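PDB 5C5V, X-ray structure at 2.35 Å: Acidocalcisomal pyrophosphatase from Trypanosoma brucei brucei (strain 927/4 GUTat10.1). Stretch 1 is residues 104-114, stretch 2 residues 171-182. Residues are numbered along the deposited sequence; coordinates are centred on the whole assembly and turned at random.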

# COMPACT_ATOMS: atom_id res chain seq x y z
N MET A 104 -28.29 1.98 -22.56
CA MET A 104 -26.86 1.72 -22.71
C MET A 104 -26.58 0.70 -23.81
O MET A 104 -27.30 -0.28 -23.96
CB MET A 104 -26.26 1.23 -21.40
CG MET A 104 -24.74 1.31 -21.38
SD MET A 104 -24.08 0.97 -19.73
CE MET A 104 -22.32 1.16 -19.99
N TYR A 105 -25.51 0.97 -24.57
CA TYR A 105 -25.06 0.12 -25.68
C TYR A 105 -25.91 0.28 -26.94
O TYR A 105 -25.69 -0.43 -27.92
CB TYR A 105 -25.04 -1.35 -25.27
CG TYR A 105 -24.19 -1.62 -24.06
CD1 TYR A 105 -22.88 -1.15 -23.99
CD2 TYR A 105 -24.70 -2.31 -22.97
CE1 TYR A 105 -22.10 -1.39 -22.87
CE2 TYR A 105 -23.92 -2.56 -21.85
CZ TYR A 105 -22.63 -2.10 -21.81
OH TYR A 105 -21.86 -2.34 -20.70
N THR A 106 -26.85 1.21 -26.92
CA THR A 106 -27.57 1.60 -28.12
C THR A 106 -27.14 3.02 -28.46
O THR A 106 -26.53 3.69 -27.64
CB THR A 106 -29.09 1.54 -27.97
OG1 THR A 106 -29.55 2.65 -27.18
CG2 THR A 106 -29.49 0.24 -27.30
N PRO A 107 -27.45 3.47 -29.68
CA PRO A 107 -26.99 4.79 -30.12
C PRO A 107 -27.61 5.96 -29.36
O PRO A 107 -27.12 7.09 -29.48
CB PRO A 107 -27.43 4.84 -31.59
CG PRO A 107 -27.62 3.41 -31.99
CD PRO A 107 -28.12 2.73 -30.76
N SER A 108 -28.66 5.71 -28.58
CA SER A 108 -29.37 6.79 -27.92
C SER A 108 -28.74 7.15 -26.58
O SER A 108 -28.97 8.22 -26.03
CB SER A 108 -30.85 6.43 -27.71
OG SER A 108 -30.98 5.34 -26.82
N TYR A 109 -27.93 6.23 -26.05
CA TYR A 109 -27.33 6.41 -24.74
C TYR A 109 -26.45 7.66 -24.65
O TYR A 109 -25.61 7.90 -25.51
CB TYR A 109 -26.52 5.17 -24.39
CG TYR A 109 -25.95 5.18 -23.00
CD1 TYR A 109 -26.77 5.02 -21.89
CD2 TYR A 109 -24.58 5.32 -22.79
CE1 TYR A 109 -26.24 5.01 -20.61
CE2 TYR A 109 -24.04 5.30 -21.51
CZ TYR A 109 -24.87 5.15 -20.42
OH TYR A 109 -24.34 5.15 -19.16
N ARG A 110 -26.66 8.44 -23.59
CA ARG A 110 -25.86 9.63 -23.32
C ARG A 110 -25.56 9.73 -21.83
O ARG A 110 -26.37 9.34 -20.99
CB ARG A 110 -26.58 10.90 -23.80
CG ARG A 110 -26.70 11.07 -25.31
CD ARG A 110 -25.35 11.27 -25.96
NE ARG A 110 -25.46 11.51 -27.40
CZ ARG A 110 -25.75 10.57 -28.29
NH1 ARG A 110 -25.97 9.32 -27.89
NH2 ARG A 110 -25.83 10.88 -29.57
N VAL A 111 -24.37 10.24 -21.51
CA VAL A 111 -24.06 10.61 -20.14
C VAL A 111 -23.94 12.12 -20.05
O VAL A 111 -23.02 12.71 -20.62
CB VAL A 111 -22.77 9.96 -19.64
CG1 VAL A 111 -22.56 10.32 -18.18
CG2 VAL A 111 -22.82 8.43 -19.82
N LEU A 112 -24.87 12.74 -19.33
CA LEU A 112 -24.94 14.18 -19.23
C LEU A 112 -24.35 14.67 -17.91
O LEU A 112 -24.45 13.98 -16.90
CB LEU A 112 -26.39 14.67 -19.35
CG LEU A 112 -27.02 14.60 -20.74
CD1 LEU A 112 -27.07 13.16 -21.21
CD2 LEU A 112 -28.42 15.24 -20.77
N TYR A 113 -23.77 15.87 -17.95
CA TYR A 113 -23.15 16.48 -16.78
C TYR A 113 -23.85 17.77 -16.38
O TYR A 113 -24.29 18.55 -17.23
CB TYR A 113 -21.68 16.76 -17.04
CG TYR A 113 -20.84 15.51 -17.17
CD1 TYR A 113 -19.99 15.10 -16.14
CD2 TYR A 113 -20.90 14.73 -18.32
CE1 TYR A 113 -19.21 13.94 -16.26
CE2 TYR A 113 -20.15 13.59 -18.45
CZ TYR A 113 -19.31 13.19 -17.42
OH TYR A 113 -18.57 12.06 -17.59
N PHE A 114 -23.97 17.98 -15.07
CA PHE A 114 -24.56 19.18 -14.53
C PHE A 114 -23.72 19.76 -13.41
O PHE A 114 -22.87 19.08 -12.84
CB PHE A 114 -25.96 18.90 -14.01
CG PHE A 114 -26.90 18.38 -15.05
CD1 PHE A 114 -27.83 19.23 -15.64
CD2 PHE A 114 -26.87 17.04 -15.43
CE1 PHE A 114 -28.70 18.76 -16.60
CE2 PHE A 114 -27.74 16.57 -16.39
CZ PHE A 114 -28.66 17.44 -16.98
N GLY A 171 -19.05 16.88 -30.85
CA GLY A 171 -19.90 17.50 -31.85
C GLY A 171 -21.25 17.94 -31.33
O GLY A 171 -21.99 18.59 -32.04
N GLU A 172 -21.58 17.57 -30.10
CA GLU A 172 -22.90 17.88 -29.56
C GLU A 172 -22.83 18.91 -28.44
O GLU A 172 -21.86 18.96 -27.69
CB GLU A 172 -23.59 16.62 -29.04
CG GLU A 172 -23.73 15.52 -30.09
CD GLU A 172 -24.30 14.24 -29.52
OE1 GLU A 172 -24.86 14.26 -28.40
OE2 GLU A 172 -24.20 13.20 -30.21
N SER A 173 -23.87 19.74 -28.35
CA SER A 173 -23.98 20.73 -27.27
C SER A 173 -23.85 20.09 -25.90
O SER A 173 -24.52 19.09 -25.62
CB SER A 173 -25.32 21.47 -27.34
OG SER A 173 -25.46 22.16 -28.57
N PHE A 174 -23.02 20.69 -25.06
CA PHE A 174 -22.77 20.24 -23.70
C PHE A 174 -21.92 18.96 -23.69
O PHE A 174 -21.61 18.42 -22.62
CB PHE A 174 -24.10 20.04 -22.94
CG PHE A 174 -24.89 21.33 -22.72
CD1 PHE A 174 -24.46 22.28 -21.81
CD2 PHE A 174 -26.05 21.58 -23.44
CE1 PHE A 174 -25.18 23.49 -21.61
CE2 PHE A 174 -26.79 22.78 -23.26
CZ PHE A 174 -26.35 23.73 -22.34
N ASN A 175 -21.54 18.49 -24.88
CA ASN A 175 -20.56 17.42 -25.06
C ASN A 175 -20.78 16.22 -24.14
O ASN A 175 -19.87 15.81 -23.42
CB ASN A 175 -19.15 17.97 -24.88
CG ASN A 175 -18.93 19.25 -25.64
OD1 ASN A 175 -18.74 20.30 -25.06
ND2 ASN A 175 -18.97 19.17 -26.96
N PRO A 176 -21.99 15.68 -24.15
CA PRO A 176 -22.24 14.49 -23.34
C PRO A 176 -21.37 13.32 -23.79
O PRO A 176 -20.84 13.34 -24.91
CB PRO A 176 -23.72 14.20 -23.60
CG PRO A 176 -23.99 14.80 -24.95
CD PRO A 176 -23.16 16.05 -24.96
N ILE A 177 -21.21 12.33 -22.93
CA ILE A 177 -20.53 11.12 -23.36
C ILE A 177 -21.49 10.23 -24.11
O ILE A 177 -22.64 10.03 -23.72
CB ILE A 177 -19.93 10.38 -22.18
CG1 ILE A 177 -18.64 11.09 -21.75
CG2 ILE A 177 -19.62 8.95 -22.58
CD1 ILE A 177 -18.08 10.59 -20.44
N LYS A 178 -21.02 9.72 -25.24
CA LYS A 178 -21.78 8.77 -26.03
C LYS A 178 -20.90 7.60 -26.46
O LYS A 178 -19.67 7.62 -26.28
CB LYS A 178 -22.39 9.45 -27.25
CG LYS A 178 -21.38 9.78 -28.32
CD LYS A 178 -22.06 10.46 -29.50
CE LYS A 178 -21.17 10.51 -30.73
NZ LYS A 178 -21.97 10.44 -31.99
N GLN A 179 -21.53 6.57 -27.01
CA GLN A 179 -20.76 5.50 -27.60
C GLN A 179 -20.42 5.87 -29.04
O GLN A 179 -21.30 6.26 -29.82
CB GLN A 179 -21.51 4.17 -27.53
CG GLN A 179 -20.62 2.97 -27.82
CD GLN A 179 -21.24 1.65 -27.42
OE1 GLN A 179 -22.32 1.60 -26.84
NE2 GLN A 179 -20.55 0.56 -27.74
N ASP A 180 -19.15 5.77 -29.38
CA ASP A 180 -18.70 5.98 -30.74
C ASP A 180 -19.41 5.00 -31.68
O ASP A 180 -19.81 3.90 -31.28
CB ASP A 180 -17.18 5.82 -30.82
CG ASP A 180 -16.61 6.31 -32.12
OD1 ASP A 180 -17.31 7.05 -32.86
OD2 ASP A 180 -15.44 5.96 -32.41
N ILE A 181 -19.60 5.42 -32.93
CA ILE A 181 -20.27 4.62 -33.95
C ILE A 181 -19.26 4.15 -35.00
O ILE A 181 -18.56 4.97 -35.63
CB ILE A 181 -21.39 5.41 -34.67
CG1 ILE A 181 -22.43 5.94 -33.66
CG2 ILE A 181 -22.05 4.55 -35.75
CD1 ILE A 181 -23.19 4.85 -32.93
N LYS A 182 -19.16 2.84 -35.21
CA LYS A 182 -18.26 2.33 -36.23
C LYS A 182 -18.98 1.32 -37.10
O LYS A 182 -19.56 0.36 -36.59
CB LYS A 182 -17.00 1.72 -35.62
CG LYS A 182 -16.01 1.25 -36.67
CD LYS A 182 -14.65 0.89 -36.08
CE LYS A 182 -13.73 0.35 -37.17
NZ LYS A 182 -13.69 1.26 -38.34
O HOH W 1 -24.36 3.20 -25.94
O HOH W 2 -24.45 6.13 -27.25
O HOH W 3 -24.02 6.74 -29.91
O HOH W 4 -23.42 17.35 -20.50

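The strongest link between the two stretches is the salt bridge of R110 with E172, built as a two-pronged pair: R110 NE donates to E172 OE1 at 3.0 Å, nearly straight at 177°, and R110 NH2 donates to E172 OE2 at 2.9 Å with a more bent 143°. The carboxylate therefore meets the guanidinium at its edge, near the plane. The remaining nitrogen is held within its own stretch, R110 NH1 donating to P107 O at 3.0 Å and to Y109 O at 2.8 Å, so the same guanidinium is tied to its own stretch through NH1 and to E172 through NE and NH2. K178 CB lies over one face of the guanidinium, 3.6 Å from R110 NH1. The two cationic ends also come close, R110 NH2 to K178 NZ being 4.6 Å, but both lie near E172, whose OE2 forms a long salt bridge to K178 NZ at 4.0 Å.

Backbone pairing is brief. V111 and I177 form a single antiparallel bridge, with V111 N to I177 O at 2.8 Å and I177 N to V111 O at 3.0 Å. Beyond it, water takes over: one water lies with its O 2.7 Å from Y109 O and 3.0 Å from Q179 N, the amide donating to it, and at the other end another accepts from Y113 N and donates to F174 O, each 3.0 Å from the water O. Water thus links the two stretches on both sides of the single bridge.

Packing follows the register in part: V111 with I177 and L112 with P176 are register pairs, while R110 with P176, Y113 with I177 and P107 with I181 are not. The paired residues touch through V111 CB and I177 CB at 3.8 Å, and I177 CD1 reaches the edge of the Y113 ring, 4.2 Å from Y113 CE2. On the neighbouring residues, L112 CD1 meets P176 CB at 4.2 Å, while R110 CD lies 3.9 Å from P176 CG, lending its aliphatic part to the same proline. Farther out, P107 CB and I181 CD1 just touch at 4.4 Å.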